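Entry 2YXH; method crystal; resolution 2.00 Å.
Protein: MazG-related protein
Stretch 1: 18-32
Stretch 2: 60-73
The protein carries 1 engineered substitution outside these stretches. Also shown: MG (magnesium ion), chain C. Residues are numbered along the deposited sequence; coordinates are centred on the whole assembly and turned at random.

Stretch 1, residues 18-32: WLEKQSIETLLEALA
Stretch 2 (60-73) DALLVAAVAQRDYG

Helix 24-32 runs against helix 60-72 at 168° between N-to-C directions, hence nearly antiparallel, with axes approaching to 8.8 Å. The register is set by CA-CA distances of 5.7 Å for Leu27-Val64 and 5.4 Å for Leu31-Asp60. Within the helices, i+4 N-to-O bonds such as Leu28 N to Ile24 O (2.7 Å) and Arg70 N to Ala66 O (2.8 Å) satisfy the amides from Leu27 onward and from Val64 onward.

The contact buries 764 Å², both sides summed, through apolar side chains that pack to exclude water and need no polar partner. Ile24 (chi1 t, chi2 t) is a knob among Val64, Val67, Ala68 and Tyr72; its CD1 lies 3.6 Å from Ala68 CB and its CG1 3.7 Å from Val64 CG1. Leu27 (m, t) sets CB 3.7 Å from Val64 CG2, Val64 being t. Leu19 (t, p) reaches Leu63 (m, t), CD2 to CD2 at 3.9 Å, and Leu31 (t, p) places CD2 4.1 Å from Ala61 CB.

Before the first helix, the chain turns through Gln22 (phi/psi -85/134) and N-cap Ser23 (-95/160), and Arg70 (t, t, p) reaches the carbonyls of Leu19 and Gln22. Arg70 NH1 donates to Leu19 O (3.1 Å, 153°) and NH2 to Gln22 O (2.6 Å, 165°), both acceptors lying near the guanidinium plane. Asp71 (chi1 m) holds that group in a salt bridge: Arg70 NE to Asp71 OD1 is 2.7 Å and Arg70 NH2 to Asp71 OD2 is 3.0 Å. Leu19 O also accepts from Gln22 N at 2.8 Å.

Waters satisfy further polar atoms. One accepts from Ile24 N (2.8 Å) and donates to Asp71 OD2 (2.5 Å); another donates to Leu27 O and Asp60 O, each 2.9 Å away. A third links Glu25 OE1 and Tyr72 OH, both at 2.6 Å. Asp60 OD2 binds magnesium at 2.2 Å, and a magnesium-bound water donates to Ala30 O (2.9 Å), joining the helices through the metal.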

# COMPACT_ATOMS: atom_id res chain seq x y z
N TRP A 18 -0.41 -10.26 18.36
CA TRP A 18 -1.06 -10.79 17.21
C TRP A 18 -0.08 -10.64 16.01
O TRP A 18 0.10 -11.62 15.22
CB TRP A 18 -2.41 -10.07 16.97
CG TRP A 18 -3.00 -10.43 15.71
CD1 TRP A 18 -3.79 -11.57 15.44
CD2 TRP A 18 -2.84 -9.76 14.46
NE1 TRP A 18 -4.13 -11.58 14.11
CE2 TRP A 18 -3.56 -10.49 13.48
CE3 TRP A 18 -2.18 -8.58 14.06
CZ2 TRP A 18 -3.64 -10.07 12.15
CZ3 TRP A 18 -2.25 -8.18 12.76
CH2 TRP A 18 -2.96 -8.95 11.80
N LEU A 19 0.55 -9.47 15.88
CA LEU A 19 1.36 -9.19 14.67
C LEU A 19 2.55 -10.16 14.64
O LEU A 19 2.83 -10.79 13.57
CB LEU A 19 1.76 -7.71 14.53
CG LEU A 19 2.61 -7.39 13.26
CD1 LEU A 19 1.85 -7.86 11.98
CD2 LEU A 19 3.11 -5.92 13.16
N GLU A 20 3.14 -10.38 15.83
CA GLU A 20 4.31 -11.30 16.05
C GLU A 20 4.04 -12.69 15.44
O GLU A 20 4.98 -13.34 14.86
CB GLU A 20 4.61 -11.43 17.54
CG GLU A 20 5.40 -12.63 17.90
CD GLU A 20 6.07 -12.50 19.30
OE1 GLU A 20 5.65 -11.61 20.09
OE2 GLU A 20 7.00 -13.33 19.60
N LYS A 21 2.78 -13.15 15.55
CA LYS A 21 2.39 -14.43 15.07
C LYS A 21 2.05 -14.47 13.59
O LYS A 21 1.84 -15.58 13.07
CB LYS A 21 1.25 -15.03 15.91
CG LYS A 21 1.69 -15.37 17.39
CD LYS A 21 3.05 -16.14 17.39
CE LYS A 21 3.96 -16.06 18.66
NZ LYS A 21 5.46 -16.07 18.21
N GLN A 22 1.96 -13.32 12.93
CA GLN A 22 1.63 -13.26 11.47
C GLN A 22 2.86 -13.42 10.53
O GLN A 22 3.91 -12.80 10.72
CB GLN A 22 0.82 -11.99 11.07
CG GLN A 22 -0.25 -11.57 12.06
CD GLN A 22 -1.12 -12.72 12.48
OE1 GLN A 22 -1.81 -13.35 11.63
NE2 GLN A 22 -1.11 -13.04 13.81
N SER A 23 2.74 -14.25 9.52
CA SER A 23 3.80 -14.35 8.52
C SER A 23 3.45 -13.43 7.36
O SER A 23 2.29 -13.02 7.17
CB SER A 23 3.90 -15.79 7.99
OG SER A 23 2.72 -16.06 7.29
N ILE A 24 4.45 -13.08 6.57
CA ILE A 24 4.25 -12.26 5.37
C ILE A 24 3.21 -12.84 4.44
O ILE A 24 2.36 -12.14 3.92
CB ILE A 24 5.62 -11.92 4.68
CG1 ILE A 24 5.52 -10.66 3.82
CG2 ILE A 24 6.23 -13.08 3.96
CD1 ILE A 24 6.89 -10.10 3.47
N GLU A 25 3.25 -14.14 4.29
CA GLU A 25 2.19 -14.90 3.62
C GLU A 25 0.81 -14.57 4.11
O GLU A 25 -0.09 -14.28 3.35
CB GLU A 25 2.45 -16.39 3.81
CG GLU A 25 3.60 -16.91 2.88
CD GLU A 25 4.94 -17.18 3.60
OE1 GLU A 25 5.21 -16.66 4.71
OE2 GLU A 25 5.75 -17.97 3.02
N THR A 26 0.64 -14.60 5.40
CA THR A 26 -0.66 -14.35 5.97
C THR A 26 -1.07 -12.89 5.69
O THR A 26 -2.24 -12.58 5.41
CB THR A 26 -0.63 -14.61 7.51
OG1 THR A 26 -0.39 -15.99 7.77
CG2 THR A 26 -1.97 -14.34 8.08
N LEU A 27 -0.09 -12.00 5.81
CA LEU A 27 -0.35 -10.62 5.59
C LEU A 27 -0.67 -10.33 4.12
O LEU A 27 -1.55 -9.48 3.80
CB LEU A 27 0.81 -9.82 6.12
CG LEU A 27 0.87 -10.00 7.64
CD1 LEU A 27 2.22 -9.33 8.29
CD2 LEU A 27 -0.49 -9.53 8.23
N LEU A 28 0.04 -11.03 3.25
CA LEU A 28 -0.22 -10.94 1.83
C LEU A 28 -1.66 -11.23 1.50
O LEU A 28 -2.27 -10.50 0.70
CB LEU A 28 0.71 -11.83 1.03
CG LEU A 28 2.02 -11.13 0.77
CD1 LEU A 28 3.02 -12.07 0.26
CD2 LEU A 28 1.83 -9.89 -0.19
N GLU A 29 -2.20 -12.30 2.09
CA GLU A 29 -3.65 -12.69 2.00
C GLU A 29 -4.55 -11.67 2.64
O GLU A 29 -5.53 -11.31 2.06
CB GLU A 29 -3.92 -14.00 2.77
CG GLU A 29 -3.89 -15.26 1.96
CD GLU A 29 -3.31 -16.45 2.73
OE1 GLU A 29 -3.68 -16.67 3.93
OE2 GLU A 29 -2.47 -17.20 2.14
N ALA A 30 -4.20 -11.15 3.81
CA ALA A 30 -5.00 -10.03 4.36
C ALA A 30 -5.09 -8.89 3.33
O ALA A 30 -6.15 -8.35 3.06
CB ALA A 30 -4.49 -9.58 5.68
N LEU A 31 -3.98 -8.60 2.69
CA LEU A 31 -3.97 -7.53 1.68
C LEU A 31 -4.82 -7.84 0.44
O LEU A 31 -5.51 -6.94 -0.03
CB LEU A 31 -2.53 -7.16 1.24
CG LEU A 31 -2.42 -6.08 0.18
CD1 LEU A 31 -3.20 -4.80 0.49
CD2 LEU A 31 -1.00 -5.85 -0.09
N ALA A 32 -4.79 -9.09 -0.04
CA ALA A 32 -5.59 -9.48 -1.20
C ALA A 32 -7.02 -9.38 -0.78
O ALA A 32 -7.88 -8.99 -1.60
CB ALA A 32 -5.25 -10.89 -1.70
N ASP A 60 -2.69 -2.37 5.30
CA ASP A 60 -2.30 -3.73 5.11
C ASP A 60 -1.09 -3.92 4.23
O ASP A 60 -0.28 -4.77 4.51
CB ASP A 60 -3.47 -4.51 4.58
CG ASP A 60 -4.48 -4.90 5.71
OD1 ASP A 60 -4.33 -4.53 6.92
OD2 ASP A 60 -5.46 -5.56 5.38
N ALA A 61 -0.95 -3.14 3.17
CA ALA A 61 0.25 -3.19 2.36
C ALA A 61 1.44 -2.80 3.25
O ALA A 61 2.55 -3.34 3.18
CB ALA A 61 0.15 -2.21 1.28
N LEU A 62 1.23 -1.78 4.05
CA LEU A 62 2.33 -1.34 4.90
C LEU A 62 2.67 -2.37 5.95
O LEU A 62 3.84 -2.56 6.20
CB LEU A 62 2.00 0.02 5.49
CG LEU A 62 2.19 1.23 4.58
CD1 LEU A 62 1.86 2.46 5.50
CD2 LEU A 62 3.68 1.32 4.14
N LEU A 63 1.68 -3.14 6.44
CA LEU A 63 2.02 -4.27 7.31
C LEU A 63 2.77 -5.38 6.55
O LEU A 63 3.58 -6.08 7.12
CB LEU A 63 0.84 -4.91 7.94
CG LEU A 63 0.22 -4.28 9.16
CD1 LEU A 63 -1.06 -5.13 9.53
CD2 LEU A 63 1.25 -3.96 10.38
N VAL A 64 2.57 -5.51 5.26
CA VAL A 64 3.43 -6.49 4.53
C VAL A 64 4.86 -5.88 4.50
O VAL A 64 5.85 -6.53 4.88
CB VAL A 64 2.86 -6.86 3.15
CG1 VAL A 64 3.84 -7.69 2.33
CG2 VAL A 64 1.51 -7.59 3.24
N ALA A 65 5.00 -4.63 4.11
CA ALA A 65 6.31 -4.02 4.21
C ALA A 65 6.95 -4.31 5.56
O ALA A 65 8.10 -4.81 5.62
CB ALA A 65 6.28 -2.51 3.91
N ALA A 66 6.28 -3.99 6.64
CA ALA A 66 6.84 -4.23 8.02
C ALA A 66 7.42 -5.61 8.33
O ALA A 66 8.48 -5.73 9.00
CB ALA A 66 5.82 -3.83 9.12
N VAL A 67 6.75 -6.66 7.84
CA VAL A 67 7.16 -7.96 8.20
C VAL A 67 8.25 -8.43 7.22
O VAL A 67 9.04 -9.31 7.57
CB VAL A 67 5.95 -8.96 8.15
CG1 VAL A 67 6.45 -10.40 8.31
CG2 VAL A 67 4.86 -8.60 9.30
N ALA A 68 8.24 -7.86 6.01
CA ALA A 68 9.37 -8.00 5.07
C ALA A 68 10.64 -7.44 5.76
O ALA A 68 11.71 -8.03 5.64
CB ALA A 68 9.11 -7.28 3.80
N GLN A 69 10.54 -6.33 6.49
CA GLN A 69 11.67 -5.86 7.29
C GLN A 69 11.95 -6.80 8.47
O GLN A 69 13.09 -7.11 8.75
CB GLN A 69 11.40 -4.46 7.85
CG GLN A 69 12.49 -3.95 8.76
CD GLN A 69 12.10 -2.61 9.56
OE1 GLN A 69 11.26 -2.58 10.50
NE2 GLN A 69 12.73 -1.54 9.17
N ARG A 70 10.90 -7.21 9.18
CA ARG A 70 11.05 -8.02 10.37
C ARG A 70 11.79 -9.34 10.09
O ARG A 70 12.78 -9.72 10.76
CB ARG A 70 9.65 -8.40 10.90
CG ARG A 70 9.73 -8.86 12.33
CD ARG A 70 8.43 -9.47 12.77
NE ARG A 70 7.98 -10.64 11.98
CZ ARG A 70 6.73 -11.03 11.96
NH1 ARG A 70 5.80 -10.33 12.66
NH2 ARG A 70 6.41 -12.09 11.23
N ASP A 71 11.22 -10.04 9.13
CA ASP A 71 11.64 -11.37 8.79
C ASP A 71 12.77 -11.46 7.73
O ASP A 71 13.43 -12.46 7.69
CB ASP A 71 10.45 -12.20 8.35
CG ASP A 71 9.52 -12.52 9.53
OD1 ASP A 71 9.80 -12.10 10.67
OD2 ASP A 71 8.48 -13.17 9.31
N TYR A 72 12.87 -10.51 6.81
CA TYR A 72 13.73 -10.68 5.64
C TYR A 72 14.75 -9.53 5.60
O TYR A 72 15.58 -9.46 4.70
CB TYR A 72 12.97 -10.83 4.35
CG TYR A 72 12.15 -12.13 4.34
CD1 TYR A 72 12.75 -13.34 3.95
CD2 TYR A 72 10.80 -12.16 4.71
CE1 TYR A 72 12.04 -14.58 4.02
CE2 TYR A 72 10.04 -13.44 4.78
CZ TYR A 72 10.72 -14.62 4.44
OH TYR A 72 10.06 -15.89 4.46
N GLY A 73 14.66 -8.65 6.58
CA GLY A 73 15.51 -7.45 6.76
C GLY A 73 15.33 -6.40 5.67
O GLY A 73 16.10 -5.44 5.58
MG MG C . -7.23 -5.94 6.70
O HOH W 1 7.08 -13.87 7.31
O HOH W 2 7.64 -16.31 5.40
O HOH W 3 -1.60 -7.20 5.53
O HOH W 4 -7.51 -7.50 5.49
O HOH W 5 -7.03 -4.26 7.99
O HOH W 6 -8.86 -6.91 7.75
O HOH W 7 -6.02 -7.31 7.73